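Local coordinates for probable ss-1,3-N-acetylglucosaminyltransferase (Staphylococcus aureus subsp. aureus N315, PDB 6H21), which is a probable glycosyltransferase of the GT-A class, family 2, that binds manganese and uridine-diphosphate-N-acetylglucosamine, at residues Asp113-His116 / Glu117-Glu121; Asn309-Pro312 / Arg313-Lys317. All coordinates share one frame; numbering follows the deposited sequence.

Interaction 1. Residues Asp113-His116 / Glu117-Glu121; sequences DLLH and ERALE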
loop_
_atom_site.group_PDB
_atom_site.type_symbol
_atom_site.label_atom_id
_atom_site.label_comp_id
_atom_site.label_asym_id
_atom_site.label_seq_id
_atom_site.Cartn_x
_atom_site.Cartn_y
_atom_site.Cartn_z
ATOM N N ASP C 113 29.643 29.160 -18.075
ATOM C CA ASP C 113 30.470 27.903 -18.106
ATOM C C ASP C 113 31.785 28.161 -18.867
ATOM O O ASP C 113 32.033 29.277 -19.312
ATOM C CB ASP C 113 29.669 26.739 -18.700
ATOM C CG ASP C 113 28.421 26.357 -17.904
ATOM O OD1 ASP C 113 28.411 26.583 -16.681
ATOM O OD2 ASP C 113 27.459 25.849 -18.536
ATOM N N LEU C 114 32.646 27.141 -18.970
ATOM C CA LEU C 114 34.000 27.271 -19.547
ATOM C C LEU C 114 34.260 26.103 -20.507
ATOM O O LEU C 114 33.952 24.957 -20.179
ATOM C CB LEU C 114 35.044 27.245 -18.429
ATOM C CG LEU C 114 34.888 28.287 -17.327
ATOM C CD1 LEU C 114 35.837 27.993 -16.165
ATOM C CD2 LEU C 114 35.130 29.679 -17.885
ATOM N N LEU C 115 34.818 26.408 -21.684
ATOM C CA LEU C 115 35.328 25.381 -22.599
ATOM C C LEU C 115 36.792 25.069 -22.262
ATOM O O LEU C 115 37.589 25.971 -21.991
ATOM C CB LEU C 115 35.227 25.880 -24.044
ATOM C CG LEU C 115 33.829 25.970 -24.641
ATOM C CD1 LEU C 115 33.913 26.224 -26.137
ATOM C CD2 LEU C 115 33.030 24.701 -24.362
ATOM N N HIS C 116 37.139 23.780 -22.286
ATOM C CA HIS C 116 38.525 23.346 -22.405
ATOM C C HIS C 116 39.087 23.893 -23.729
ATOM O O HIS C 116 38.378 23.985 -24.722
ATOM C CB HIS C 116 38.571 21.818 -22.285
ATOM C CG HIS C 116 39.928 21.249 -22.084
ATOM N ND1 HIS C 116 40.853 21.181 -23.109
ATOM C CD2 HIS C 116 40.512 20.697 -21.000
ATOM C CE1 HIS C 116 41.962 20.631 -22.650
ATOM N NE2 HIS C 116 41.769 20.313 -21.359
ATOM N N GLU C 117 40.377 24.246 -23.747
ATOM C CA GLU C 117 41.009 24.838 -24.954
ATOM C C GLU C 117 40.937 23.871 -26.149
ATOM O O GLU C 117 40.945 24.328 -27.289
ATOM C CB GLU C 117 42.452 25.290 -24.677
ATOM C CG GLU C 117 43.420 24.163 -24.328
ATOM C CD GLU C 117 44.863 24.606 -24.077
ATOM O OE1 GLU C 117 45.097 25.812 -23.826
ATOM O OE2 GLU C 117 45.760 23.746 -24.122
ATOM N N ARG C 118 40.848 22.560 -25.895
ATOM C CA ARG C 118 40.837 21.541 -26.959
ATOM C C ARG C 118 39.418 21.161 -27.405
ATOM O O ARG C 118 39.274 20.362 -28.360
ATOM C CB ARG C 118 41.542 20.267 -26.491
ATOM C CG ARG C 118 43.019 20.450 -26.186
ATOM C CD ARG C 118 43.652 19.146 -25.738
ATOM N NE ARG C 118 43.527 18.155 -26.803
ATOM C CZ ARG C 118 44.437 17.926 -27.752
ATOM N NH1 ARG C 118 45.648 18.458 -27.675
ATOM N NH2 ARG C 118 44.126 17.144 -28.768
ATOM N N ALA C 119 38.395 21.734 -26.749
ATOM C CA ALA C 119 36.997 21.330 -26.913
ATOM C C ALA C 119 36.585 21.307 -28.386
ATOM O O ALA C 119 36.165 20.271 -28.876
ATOM C CB ALA C 119 36.075 22.228 -26.114
ATOM N N LEU C 120 36.667 22.449 -29.075
ATOM C CA LEU C 120 36.067 22.539 -30.407
ATOM C C LEU C 120 36.817 21.621 -31.381
ATOM O O LEU C 120 36.189 20.920 -32.160
ATOM C CB LEU C 120 36.063 23.991 -30.897
ATOM C CG LEU C 120 35.187 24.982 -30.127
ATOM C CD1 LEU C 120 35.023 26.264 -30.927
ATOM C CD2 LEU C 120 33.822 24.392 -29.789
ATOM N N GLU C 121 38.154 21.621 -31.306
ATOM C CA GLU C 121 39.012 20.870 -32.249
ATOM C C GLU C 121 38.782 19.360 -32.081
ATOM O O GLU C 121 38.508 18.675 -33.058
ATOM C CB GLU C 121 40.486 21.250 -32.063
ATOM C CG GLU C 121 41.446 20.515 -33.000
ATOM C CD GLU C 121 41.574 21.023 -34.435
ATOM O OE1 GLU C 121 40.762 21.897 -34.860
ATOM O OE2 GLU C 121 42.511 20.561 -35.138
#
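His-116 and Arg-118 run side by side and point the same way, the imidazole of the first lying along the aliphatic stem of the second. CG of His-116 stands anti to its backbone N (chi1 -167°), which sends the ring forward along the chain, its ND1 edge toward the N-H of Arg-118. There ND1 of His-116 accepts the backbone N-H of Arg-118: N to ND1 is 3.1 Å, nearly straight, and the donor lies at the ring edge, in the ring plane. Beyond this bond, CE1 of His-116 rests 3.7 Å from CG of Arg-118. The arginine chain then bends at chi3 (61°), and its guanidinium, turned well away from the plane of the imidazole, forms a salt bridge with Asp-122. The backbone closes as a type I beta turn from His-116 to Ala-119, with Ala-119 N giving a 3.0 Å bond to His-116 O from above the carbonyl plane; Gln-45 NE2 is a second donor to that oxygen. On the buried side of the turn Leu-115 points toward the first turn of the helix. Leu-115 CB lies 4.3 Å from Ala-119 CB. Leu-115 CD1 meets Leu-120 CD2 at 4.1 Å, the two leucine side chains crossing at about a right angle. Leu-120 continues onto Val-22 and Val-24 of strand 22-28, and Leu-115 onto Val-42 of helix 35-43. The contact thus joins strand 114-115, just after the Asp-110 and Asp-112 pair of a probable DxD motif, to helix 119-129. Accepting at ND1 means that nitrogen offers its lone pair, which implies that the ring proton is probably on NE2; the histidine serves as a side-chain cap to the turn entering the helix.

Interaction 2. Residues Asn309-Pro312 / Arg313-Lys317; sequences NKVP and RDSDK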
loop_
_atom_site.group_PDB
_atom_site.type_symbol
_atom_site.label_atom_id
_atom_site.label_comp_id
_atom_site.label_asym_id
_atom_site.label_seq_id
_atom_site.Cartn_x
_atom_site.Cartn_y
_atom_site.Cartn_z
ATOM N N ASN C 309 -0.934 9.188 -19.253
ATOM C CA ASN C 309 -2.023 8.387 -19.815
ATOM C C ASN C 309 -2.125 8.569 -21.324
ATOM O O ASN C 309 -2.912 7.902 -21.959
ATOM C CB ASN C 309 -3.361 8.640 -19.125
ATOM C CG ASN C 309 -3.466 7.815 -17.857
ATOM O OD1 ASN C 309 -2.905 6.729 -17.786
ATOM N ND2 ASN C 309 -4.105 8.354 -16.838
ATOM N N LYS C 310 -1.323 9.467 -21.890
ATOM C CA LYS C 310 -1.206 9.561 -23.335
ATOM C C LYS C 310 -0.076 8.650 -23.836
ATOM O O LYS C 310 0.130 8.527 -25.035
ATOM C CB LYS C 310 -0.976 11.016 -23.731
ATOM C CG LYS C 310 -2.164 11.923 -23.483
ATOM C CD LYS C 310 -1.811 13.380 -23.730
ATOM C CE LYS C 310 -2.937 14.315 -23.355
ATOM N NZ LYS C 310 -2.554 15.716 -23.628
ATOM N N VAL C 311 0.667 8.034 -22.918
ATOM C CA VAL C 311 1.765 7.171 -23.297
ATOM C C VAL C 311 1.211 5.755 -23.334
ATOM O O VAL C 311 0.539 5.346 -22.404
ATOM C CB VAL C 311 2.959 7.317 -22.341
ATOM C CG1 VAL C 311 4.135 6.471 -22.787
ATOM C CG2 VAL C 311 3.358 8.770 -22.187
ATOM N N PRO C 312 1.393 4.985 -24.427
ATOM C CA PRO C 312 0.916 3.602 -24.453
ATOM C C PRO C 312 1.439 2.768 -23.273
ATOM O O PRO C 312 2.596 2.888 -22.873
ATOM C CB PRO C 312 1.431 3.062 -25.795
ATOM C CG PRO C 312 1.607 4.299 -26.665
ATOM C CD PRO C 312 1.990 5.405 -25.708
ATOM N N ARG C 313 0.537 1.952 -22.727
ATOM C CA ARG C 313 0.804 1.074 -21.615
ATOM C C ARG C 313 1.847 0.029 -22.028
ATOM O O ARG C 313 2.544 -0.484 -21.185
ATOM C CB ARG C 313 -0.503 0.432 -21.147
ATOM C CG ARG C 313 -1.266 1.292 -20.151
ATOM C CD ARG C 313 -2.481 0.596 -19.566
ATOM N NE ARG C 313 -3.064 1.399 -18.500
ATOM C CZ ARG C 313 -2.701 1.338 -17.223
ATOM N NH1 ARG C 313 -1.653 0.616 -16.860
ATOM N NH2 ARG C 313 -3.365 2.030 -16.317
ATOM N N ASP C 314 1.973 -0.227 -23.333
ATOM C CA ASP C 314 2.951 -1.182 -23.876
ATOM C C ASP C 314 4.391 -0.776 -23.511
ATOM O O ASP C 314 5.292 -1.628 -23.534
ATOM C CB ASP C 314 2.773 -1.330 -25.391
ATOM C CG ASP C 314 1.621 -2.237 -25.806
ATOM O OD1 ASP C 314 1.164 -3.072 -24.991
ATOM O OD2 ASP C 314 1.183 -2.116 -26.923
ATOM N N SER C 315 4.611 0.507 -23.168
ATOM C CA SER C 315 5.941 0.998 -22.760
ATOM C C SER C 315 6.271 0.618 -21.313
ATOM O O SER C 315 7.425 0.676 -20.951
ATOM C CB SER C 315 6.067 2.495 -22.948
ATOM O OG SER C 315 5.209 3.198 -22.067
ATOM N N ASP C 316 5.251 0.321 -20.494
ATOM C CA ASP C 316 5.397 0.146 -19.063
ATOM C C ASP C 316 6.286 -1.056 -18.723
ATOM O O ASP C 316 6.987 -1.002 -17.757
ATOM C CB ASP C 316 4.037 0.012 -18.355
ATOM C CG ASP C 316 3.238 1.311 -18.367
ATOM O OD1 ASP C 316 3.816 2.327 -18.836
ATOM O OD2 ASP C 316 2.060 1.303 -17.862
ATOM N N LYS C 317 6.251 -2.127 -19.514
ATOM C CA LYS C 317 7.083 -3.294 -19.253
ATOM C C LYS C 317 8.569 -2.946 -19.378
ATOM O O LYS C 317 9.392 -3.705 -18.920
ATOM C CB LYS C 317 6.744 -4.446 -20.202
ATOM C CG LYS C 317 6.984 -4.215 -21.690
ATOM C CD LYS C 317 6.572 -5.433 -22.502
ATOM C CE LYS C 317 6.613 -5.235 -23.996
ATOM N NZ LYS C 317 5.457 -4.427 -24.458
#
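Pro-312 O meets Ser-315 through two bonds at the start of the 3-10 segment 313-317. Arg-313 opens the segment with its CB against the carbonyl carbon of Pro-312 and its chain extended from CG to NE. Its guanidinium forms a salt bridge with Glu-328. Arg-313 NH1 also lies 3.9 Å from Asp-316 OD2, a long pairing of charges alone, as the oxygen is well out of the guanidinium plane and no N-H points at it. Asp-314 turns its carbonyl oxygen toward Lys-317. Ser-315 carries the contact: its OG sits between the backbone N and the carbonyl carbon (chi1 67°), which turns the hydroxyl back onto Pro-312 O at 2.8 Å, almost in line with the C=O bond. The N-H of Ser-315 reaches the same oxygen from above the carbonyl plane, N to O 3.1 Å, so one residue grips a single acceptor twice. CG1 of Val-311 packs beside the hydroxyl, 3.5 Å from Ser-315 OG. Asp-316 follows, its N bonded to Arg-313 O at 2.9 Å and its OD2 in a salt bridge with Arg-331. Lys-317 folds back, NZ donating in the carbonyl plane to Asp-314 O at 3.0 Å while also pairing with Glu-265. The turn lies in the TarS linker region, after helix 294-308: Val-311 touches Tyr-252, and Pro-312 and Ser-315 touch Tyr-256, of helix 242-256, the latter two also meeting His-268 and Ala-271 of helix 264-281 respectively; Arg-313 touches Arg-331 and Gln-332, and Asp-316 Leu-327, of helix 324-332; Tyr-294 of a second subunit makes a cation-pi contact with Arg-313.

Overall arrangement
Both interactions are local turns in which a backbone carbonyl accepts an N-H three residues on, but they lie on opposite sides of the chain's centre, about 40 Å apart between centres, and share no element. Interaction 1 belongs to the family 2 glycosyltransferase region, where a strand hands over to a helix; an imidazole caps the turn and leucines pack inward, the Leu-115 side chain about 12 Å from manganese and from uridine-diphosphate-N-acetylglucosamine. Interaction 2 belongs to the helical linker region, where a serine hydroxyl reinforces a 3-10 turn and charged side chains face neighbouring helices and another subunit. Each is partly buried: Leu-115, Ala-119 and Leu-120 in interaction 1, Val-311 and Ser-315 in interaction 2.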